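Side-chain contacts in STM4351 (Salmonella enterica, PDB 2Y7I), which binds arginine with high specificity in the periplasm, probably as the solute-binding component of an amino acid uptake system: residues 102-105 / 109-112; 147-152 / 172-177; 124-129 / 179-184. All blocks are in the same frame, centred on the assembly; numbering follows the deposited sequence. Where two conformers were deposited one is given.

Interaction 1: residues 102-105 / 109-112; sequences GAYH and DLKG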
loop_
_atom_site.group_PDB
_atom_site.type_symbol
_atom_site.label_atom_id
_atom_site.label_comp_id
_atom_site.label_asym_id
_atom_site.label_seq_id
_atom_site.Cartn_x
_atom_site.Cartn_y
_atom_site.Cartn_z
ATOM N N GLY A 102 15.838 16.419 -27.738
ATOM C CA GLY A 102 15.579 17.647 -28.503
ATOM C C GLY A 102 15.037 17.454 -29.909
ATOM O O GLY A 102 14.690 18.430 -30.567
ATOM N N ALA A 103 14.944 16.212 -30.380
ATOM C CA ALA A 103 14.565 15.967 -31.776
ATOM C C ALA A 103 13.062 16.098 -32.060
ATOM O O ALA A 103 12.666 16.431 -33.192
ATOM C CB ALA A 103 15.098 14.606 -32.263
ATOM N N TYR A 104 12.245 15.828 -31.041
ATOM C CA TYR A 104 10.778 15.869 -31.135
ATOM C C TYR A 104 10.237 16.428 -29.819
ATOM O O TYR A 104 10.812 16.182 -28.744
ATOM C CB TYR A 104 10.178 14.467 -31.438
ATOM C CG TYR A 104 10.668 13.888 -32.762
ATOM C CD1 TYR A 104 10.087 14.276 -33.976
ATOM C CD2 TYR A 104 11.747 12.997 -32.797
ATOM C CE1 TYR A 104 10.564 13.778 -35.200
ATOM C CE2 TYR A 104 12.220 12.492 -33.999
ATOM C CZ TYR A 104 11.623 12.889 -35.196
ATOM O OH TYR A 104 12.096 12.405 -36.393
ATOM N N HIS A 105 9.149 17.191 -29.915
ATOM C CA HIS A 105 8.462 17.718 -28.735
ATOM C C HIS A 105 7.062 17.127 -28.599
ATOM O O HIS A 105 6.584 16.885 -27.492
ATOM C CB HIS A 105 8.347 19.248 -28.817
ATOM C CG HIS A 105 9.639 19.971 -28.599
ATOM N ND1 HIS A 105 9.926 20.647 -27.433
ATOM C CD2 HIS A 105 10.717 20.134 -29.404
ATOM C CE1 HIS A 105 11.128 21.190 -27.524
ATOM N NE2 HIS A 105 11.629 20.896 -28.710
ATOM N N ASP A 109 4.884 16.393 -34.183
ATOM C CA ASP A 109 6.260 16.407 -34.698
ATOM C C ASP A 109 6.676 15.038 -35.251
ATOM O O ASP A 109 7.567 14.951 -36.093
ATOM C CB ASP A 109 7.261 16.822 -33.610
ATOM C CG ASP A 109 7.090 18.256 -33.152
ATOM O OD1 ASP A 109 6.569 19.099 -33.915
ATOM O OD2 ASP A 109 7.498 18.533 -32.000
ATOM N N LEU A 110 6.036 13.979 -34.767
ATOM C CA LEU A 110 6.342 12.619 -35.211
ATOM C C LEU A 110 5.572 12.176 -36.458
ATOM O O LEU A 110 5.637 11.008 -36.847
ATOM C CB LEU A 110 6.143 11.630 -34.053
ATOM C CG LEU A 110 7.269 11.681 -33.009
ATOM C CD1 LEU A 110 6.796 11.065 -31.689
ATOM C CD2 LEU A 110 8.483 10.941 -33.540
ATOM N N LYS A 111 4.858 13.109 -37.091
ATOM C CA LYS A 111 4.082 12.795 -38.300
ATOM C C LYS A 111 4.960 12.079 -39.348
ATOM O O LYS A 111 6.022 12.578 -39.718
ATOM C CB LYS A 111 3.458 14.072 -38.888
ATOM C CG LYS A 111 2.389 13.814 -39.953
ATOM C CD LYS A 111 1.990 15.091 -40.690
ATOM C CE LYS A 111 1.127 14.772 -41.909
ATOM N NZ LYS A 111 0.896 15.976 -42.772
ATOM N N GLY A 112 4.517 10.908 -39.798
ATOM C CA GLY A 112 5.230 10.157 -40.844
ATOM C C GLY A 112 6.439 9.380 -40.347
ATOM O O GLY A 112 7.193 8.827 -41.140
#
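Asp-109 OD2 is the polar atom on which this turn closes. It accepts the backbone N-H of His-105 over 3.0 Å, through the lone pair facing away from the other carboxylate oxygen, with an N-H···O angle of 149°. The backbone N of Thr-106 bonds to the same oxygen, so two successive amides grip a carboxylate that belongs to a residue just beyond them in the chain. Asp-109 CG lies anti to its own carbonyl carbon (chi1 -66°), beside the backbone N, and this directs the carboxylate back to the amides.

The apolar half is Tyr-104 on Leu-110. The two side chains cross at about a right angle, and methyl CD2 of Leu-110 sits 3.6 Å from the centroid of the Tyr-104 ring, 8° off the ring normal, a CH-pi contact. At the ring's edge Asp-109 takes over: its carbonyl O approaches Tyr-104 CE1 to 3.3 Å, and its CB lies in the ring plane, 3.8 Å from Tyr-104 CD1. The phenol OH is hydrogen-bonded to Glu-155 OE1.

Both segments belong to the loop joining strands 95-100 and 114-118, which flank strand 156-160 in the mixed sheet; Met-177 packs against Tyr-104 and Leu-110 from the 174-176 side.

Interaction 2: residues 147-152 / 172-177; sequences TDLKNN and PDYAIM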
loop_
_atom_site.group_PDB
_atom_site.type_symbol
_atom_site.label_atom_id
_atom_site.label_comp_id
_atom_site.label_asym_id
_atom_site.label_seq_id
_atom_site.Cartn_x
_atom_site.Cartn_y
_atom_site.Cartn_z
ATOM N N THR A 147 16.994 -1.145 -29.104
ATOM C CA THR A 147 18.085 -1.412 -30.035
ATOM C C THR A 147 17.834 -0.729 -31.376
ATOM O O THR A 147 18.729 -0.093 -31.942
ATOM C CB THR A 147 18.295 -2.934 -30.236
ATOM O OG1 THR A 147 18.571 -3.537 -28.969
ATOM C CG2 THR A 147 19.459 -3.210 -31.182
ATOM N N ASP A 148 16.612 -0.870 -31.879
ATOM C CA ASP A 148 16.230 -0.267 -33.151
ATOM C C ASP A 148 16.180 1.254 -33.108
ATOM O O ASP A 148 16.445 1.911 -34.113
ATOM C CB ASP A 148 14.899 -0.836 -33.631
ATOM C CG ASP A 148 15.069 -2.142 -34.399
ATOM O OD1 ASP A 148 16.180 -2.719 -34.390
ATOM O OD2 ASP A 148 14.089 -2.592 -35.025
ATOM N N LEU A 149 15.836 1.814 -31.951
ATOM C CA LEU A 149 15.919 3.262 -31.757
ATOM C C LEU A 149 17.370 3.742 -31.858
ATOM O O LEU A 149 17.670 4.713 -32.549
ATOM C CB LEU A 149 15.311 3.664 -30.405
ATOM C CG LEU A 149 15.394 5.134 -29.965
ATOM C CD1 LEU A 149 14.636 6.076 -30.906
ATOM C CD2 LEU A 149 14.907 5.304 -28.544
ATOM N N LYS A 150 18.266 3.036 -31.181
ATOM C CA LYS A 150 19.668 3.416 -31.137
ATOM C C LYS A 150 20.385 3.285 -32.480
ATOM O O LYS A 150 21.311 4.050 -32.767
ATOM C CB LYS A 150 20.392 2.641 -30.041
ATOM C CG LYS A 150 20.029 3.145 -28.643
ATOM C CD LYS A 150 21.097 2.849 -27.622
ATOM C CE LYS A 150 20.928 1.472 -27.013
ATOM N NZ LYS A 150 21.570 1.417 -25.649
ATOM N N ASN A 151 19.926 2.326 -33.286
ATOM C CA ASN A 151 20.438 2.083 -34.638
ATOM C C ASN A 151 19.736 2.927 -35.709
ATOM O O ASN A 151 19.927 2.699 -36.902
ATOM C CB ASN A 151 20.317 0.595 -34.990
ATOM C CG ASN A 151 21.396 -0.257 -34.331
ATOM O OD1 ASN A 151 21.179 -1.430 -34.019
ATOM N ND2 ASN A 151 22.564 0.334 -34.115
ATOM N N ASN A 152 18.929 3.894 -35.270
ATOM C CA ASN A 152 18.143 4.774 -36.161
ATOM C C ASN A 152 17.075 4.132 -37.049
ATOM O O ASN A 152 16.656 4.717 -38.053
ATOM C CB ASN A 152 19.054 5.705 -36.990
ATOM C CG ASN A 152 19.285 7.031 -36.313
ATOM O OD1 ASN A 152 20.355 7.271 -35.753
ATOM N ND2 ASN A 152 18.273 7.900 -36.335
ATOM N N PRO A 172 21.929 8.915 -22.126
ATOM C CA PRO A 172 21.688 10.356 -21.986
ATOM C C PRO A 172 21.583 11.129 -23.313
ATOM O O PRO A 172 21.246 12.310 -23.296
ATOM C CB PRO A 172 22.881 10.835 -21.150
ATOM C CG PRO A 172 23.984 9.881 -21.494
ATOM C CD PRO A 172 23.290 8.544 -21.682
ATOM N N ASP A 173 21.834 10.474 -24.447
ATOM C CA ASP A 173 21.609 11.123 -25.747
ATOM C C ASP A 173 20.118 11.222 -26.084
ATOM O O ASP A 173 19.732 11.893 -27.041
ATOM C CB ASP A 173 22.345 10.392 -26.870
ATOM C CG ASP A 173 23.839 10.604 -26.824
ATOM O OD1 ASP A 173 24.319 11.396 -25.977
ATOM O OD2 ASP A 173 24.540 9.978 -27.654
ATOM N N TYR A 174 19.298 10.540 -25.293
ATOM C CA TYR A 174 17.865 10.436 -25.521
ATOM C C TYR A 174 17.124 11.168 -24.407
ATOM O O TYR A 174 17.735 11.523 -23.402
ATOM C CB TYR A 174 17.474 8.949 -25.614
ATOM C CG TYR A 174 18.190 8.301 -26.782
ATOM C CD1 TYR A 174 19.506 7.849 -26.655
ATOM C CD2 TYR A 174 17.579 8.211 -28.030
ATOM C CE1 TYR A 174 20.181 7.286 -27.739
ATOM C CE2 TYR A 174 18.241 7.655 -29.115
ATOM C CZ TYR A 174 19.539 7.202 -28.966
ATOM O OH TYR A 174 20.193 6.659 -30.048
ATOM N N ALA A 175 15.826 11.417 -24.593
ATOM C CA ALA A 175 15.024 12.116 -23.579
ATOM C C ALA A 175 13.558 11.789 -23.745
ATOM O O ALA A 175 13.102 11.475 -24.848
ATOM C CB ALA A 175 15.228 13.638 -23.647
ATOM N N ILE A 176 12.826 11.869 -22.635
ATOM C CA ILE A 176 11.383 11.767 -22.659
ATOM C C ILE A 176 10.846 12.988 -23.416
ATOM O O ILE A 176 11.211 14.137 -23.118
ATOM C CB ILE A 176 10.778 11.700 -21.228
ATOM C CG1 ILE A 176 11.069 10.341 -20.571
ATOM C CG2 ILE A 176 9.250 11.945 -21.271
ATOM C CD1 ILE A 176 10.731 10.287 -19.051
ATOM N N MET A 177 9.983 12.722 -24.388
ATOM C CA MET A 177 9.377 13.754 -25.211
ATOM C C MET A 177 8.396 14.580 -24.390
ATOM O O MET A 177 7.751 14.062 -23.473
ATOM C CB MET A 177 8.707 13.111 -26.425
ATOM C CG MET A 177 8.371 14.079 -27.546
ATOM S SD MET A 177 7.582 13.269 -28.964
ATOM C CE MET A 177 5.935 13.029 -28.285
#
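Tyr-174 reaches from edge strand 174-176 to the last turn of helix 142-150, where Leu-149 and Lys-150 receive its ring differently. The inner part is hydrocarbon. Leu-149, buried, has CG anti to the backbone N (chi1 176°), which sends its branch toward the strand; there CG comes within 3.9 Å of Tyr-174 CE2, while CD2 lies 4.0 Å from Tyr-174 CD2. The two side chains run past each other in opposite directions, and Trp-167 of helix 161-168 closes the cluster, touching Leu-149 and meeting the Tyr-174 ring edge-to-face.

The solvent side involves only the phenol end, yet comes as close. Exposed Lys-150 crosses the tyrosine at about a right angle and offers CA and its first methylenes: CA lies 3.5 Å from Tyr-174 OH, and CG 3.8 Å from that oxygen. Beyond CG the chain bends at chi3 (-87°) and leads away, NZ being hydrogen-bonded to Asn-171 OD1. This last turn closes in a Schellman motif, with Asn-152, at positive phi, as its C-prime residue.

Across these segments, then, helix and strand meet by van der Waals contact alone: the phenol oxygen touches carbon, and Lys-150 contributes CA and methylenes.

Interaction 3: residues 124-129 / 179-184; sequences QRYLQD and ERASDP. With ACT (acetate ion), chain G.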
loop_
_atom_site.group_PDB
_atom_site.type_symbol
_atom_site.label_atom_id
_atom_site.label_comp_id
_atom_site.label_asym_id
_atom_site.label_seq_id
_atom_site.Cartn_x
_atom_site.Cartn_y
_atom_site.Cartn_z
ATOM N N GLN A 124 0.164 0.315 -27.794
ATOM C CA GLN A 124 -0.111 -0.052 -29.168
ATOM C C GLN A 124 -1.509 0.419 -29.566
ATOM O O GLN A 124 -1.684 1.016 -30.627
ATOM C CB GLN A 124 0.017 -1.568 -29.356
ATOM C CG GLN A 124 -0.408 -2.065 -30.735
ATOM C CD GLN A 124 -0.143 -3.559 -30.909
ATOM O OE1 GLN A 124 -0.685 -4.391 -30.171
ATOM N NE2 GLN A 124 0.688 -3.900 -31.893
ATOM N N ARG A 125 -2.491 0.169 -28.701
ATOM C CA ARG A 125 -3.873 0.534 -28.995
ATOM C C ARG A 125 -4.026 2.053 -29.081
ATOM O O ARG A 125 -4.640 2.567 -30.028
ATOM C CB ARG A 125 -4.841 -0.069 -27.971
ATOM C CG ARG A 125 -6.301 0.005 -28.406
ATOM C CD ARG A 125 -7.221 -0.815 -27.491
ATOM N NE ARG A 125 -7.494 -0.165 -26.204
ATOM C CZ ARG A 125 -8.497 0.683 -25.979
ATOM N NH1 ARG A 125 -9.328 1.025 -26.959
ATOM N NH2 ARG A 125 -8.665 1.201 -24.766
ATOM N N TYR A 126 -3.444 2.764 -28.115
ATOM C CA TYR A 126 -3.464 4.227 -28.136
ATOM C C TYR A 126 -2.907 4.806 -29.434
ATOM O O TYR A 126 -3.574 5.635 -30.063
ATOM C CB TYR A 126 -2.760 4.869 -26.919
ATOM C CG TYR A 126 -2.676 6.373 -27.077
ATOM C CD1 TYR A 126 -3.787 7.188 -26.841
ATOM C CD2 TYR A 126 -1.510 6.971 -27.535
ATOM C CE1 TYR A 126 -3.723 8.568 -27.027
ATOM C CE2 TYR A 126 -1.435 8.343 -27.728
ATOM C CZ TYR A 126 -2.543 9.132 -27.477
ATOM O OH TYR A 126 -2.455 10.485 -27.676
ATOM N N LEU A 127 -1.688 4.406 -29.819
ATOM C CA LEU A 127 -1.074 4.964 -31.038
ATOM C C LEU A 127 -1.863 4.631 -32.292
ATOM O O LEU A 127 -2.022 5.482 -33.177
ATOM C CB LEU A 127 0.361 4.494 -31.231
ATOM C CG LEU A 127 1.589 5.299 -30.799
ATOM C CD1 LEU A 127 2.669 5.114 -31.882
ATOM C CD2 LEU A 127 1.353 6.793 -30.548
ATOM N N GLN A 128 -2.342 3.390 -32.372
ATOM C CA GLN A 128 -3.131 2.948 -33.530
ATOM C C GLN A 128 -4.420 3.740 -33.676
ATOM O O GLN A 128 -4.837 4.049 -34.791
ATOM C CB GLN A 128 -3.428 1.439 -33.455
ATOM C CG GLN A 128 -2.233 0.585 -33.879
ATOM C CD GLN A 128 -2.415 -0.913 -33.644
ATOM O OE1 GLN A 128 -1.515 -1.708 -33.943
ATOM N NE2 GLN A 128 -3.559 -1.301 -33.097
ATOM N N ASP A 129 -5.048 4.064 -32.545
ATOM C CA ASP A 129 -6.345 4.735 -32.559
ATOM C C ASP A 129 -6.245 6.238 -32.656
ATOM O O ASP A 129 -6.994 6.858 -33.416
ATOM C CB ASP A 129 -7.141 4.400 -31.306
ATOM C CG ASP A 129 -7.612 2.971 -31.280
ATOM O OD1 ASP A 129 -7.499 2.279 -32.310
ATOM O OD2 ASP A 129 -8.091 2.538 -30.215
ATOM N N GLU A 179 5.381 16.022 -24.970
ATOM C CA GLU A 179 3.969 15.645 -24.954
ATOM C C GLU A 179 3.821 14.203 -24.491
ATOM O O GLU A 179 4.397 13.297 -25.091
ATOM C CB GLU A 179 3.296 15.831 -26.325
ATOM C CG GLU A 179 1.785 15.540 -26.269
ATOM C CD GLU A 179 1.057 15.688 -27.590
ATOM O OE1 GLU A 179 1.690 15.980 -28.634
ATOM O OE2 GLU A 179 -0.177 15.499 -27.585
ATOM N N ARG A 180 3.028 14.011 -23.439
ATOM C CA ARG A 180 2.714 12.690 -22.931
ATOM C C ARG A 180 1.309 12.274 -23.354
ATOM O O ARG A 180 0.516 13.105 -23.806
ATOM C CB ARG A 180 2.834 12.680 -21.408
ATOM C CG ARG A 180 4.206 13.136 -20.948
ATOM C CD ARG A 180 4.433 12.911 -19.475
ATOM N NE ARG A 180 5.794 13.301 -19.120
ATOM C CZ ARG A 180 6.440 12.882 -18.036
ATOM N NH1 ARG A 180 5.852 12.045 -17.179
ATOM N NH2 ARG A 180 7.674 13.307 -17.808
ATOM N N ALA A 181 1.011 10.990 -23.200
ATOM C CA ALA A 181 -0.314 10.447 -23.517
ATOM C C ALA A 181 -0.973 9.991 -22.229
ATOM O O ALA A 181 -0.399 9.200 -21.476
ATOM C CB ALA A 181 -0.202 9.286 -24.490
ATOM N N SER A 182 -2.178 10.492 -21.982
ATOM C CA SER A 182 -2.877 10.233 -20.730
ATOM C C SER A 182 -4.337 9.839 -20.930
ATOM O O SER A 182 -5.010 9.468 -19.958
ATOM C CB SER A 182 -2.793 11.462 -19.814
ATOM O OG SER A 182 -1.520 11.543 -19.195
ATOM N N ASP A 183 -4.809 9.919 -22.179
ATOM C CA ASP A 183 -6.230 9.684 -22.529
ATOM C C ASP A 183 -6.845 8.586 -21.650
ATOM O O ASP A 183 -6.398 7.436 -21.707
ATOM C CB ASP A 183 -6.349 9.337 -24.024
ATOM C CG ASP A 183 -7.800 9.201 -24.505
ATOM O OD1 ASP A 183 -8.705 8.894 -23.695
ATOM O OD2 ASP A 183 -8.036 9.385 -25.717
ATOM N N PRO A 184 -7.848 8.936 -20.816
ATOM C CA PRO A 184 -8.351 7.935 -19.864
ATOM C C PRO A 184 -9.185 6.801 -20.482
ATOM O O PRO A 184 -9.564 5.871 -19.777
ATOM C CB PRO A 184 -9.177 8.766 -18.876
ATOM C CG PRO A 184 -9.591 9.974 -19.649
ATOM C CD PRO A 184 -8.457 10.265 -20.590
HETATM C C ACT G . -6.037 -2.829 -24.182
HETATM O O ACT G . -6.480 -3.843 -23.606
HETATM O OXT ACT G . -6.705 -1.774 -24.034
HETATM C CH3 ACT G . -4.774 -2.875 -24.991
#
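Tyr-126, on helix 122-130, meets Ala-181 and Asp-183 of the loop that follows strand 174-176. From CB the side chain leaves with CG anti to the backbone N (chi1 174°), pointing across to that loop. One side of the ring then runs along the alanine methyl: CD2 is 4.0 Å from Ala-181 CB, CE2 closes to 3.6 Å, and CZ stands at 3.8 Å. The methyl lies over the face, 4.0 Å from the centroid and 27° off the normal, so this CH-pi contact is displaced toward the CE2 side. Across the ring CE1 meets Asp-183 CB at 4.1 Å, an oblique touch by the methylene, with the carboxylate plane turned 76° from that of the ring. At the tip the phenol OH passes Ala-181 and is hydrogen-bonded to Gln-131 NE2.

The carboxylate of Asp-183 likewise looks elsewhere, its OD1 accepting the backbone N of Asp-185. One residue earlier on the helix, Arg-125 bends at chi3 and gives its NE-H to acetate OXT at 2.8 Å, the oxygen lying at the edge of the guanidinium. The acetate, probably from the crystallisation liquor, is also bonded to Thr-76 OG1.

The side chain of Tyr-126 is about 10 Å from the bound arginine. Leu-127 of the helix packs on Val-115 and Leu-117 of strand 114-118, and both Leu-127 and Ala-181 touch Phe-158 of strand 156-160. A helix laid against a central sheet, with a loop packed against the helix, is in keeping with the alpha/beta lobes of periplasmic binding proteins.

In the fold
All three contacts belong to one lobe, built round the mixed sheet in which strand 174-176 is an edge. Interaction 3 is the most buried; interactions 1 and 2 are only partly so, each combining a buried leucine with one or two exposed polar residues. In each a tyrosine ring meets aliphatic carbon, but only interaction 1, a tight loop, adds a hydrogen bond between its segments. Interactions 2 and 3 instead join helices to successive parts of one chain, 172-177 and 179-184. That chain also reaches interaction 1: Met-177 CG packs on the backbone oxygens of Tyr-104 and His-105, and the backbones of His-105 and Glu-179 are probably hydrogen-bonded.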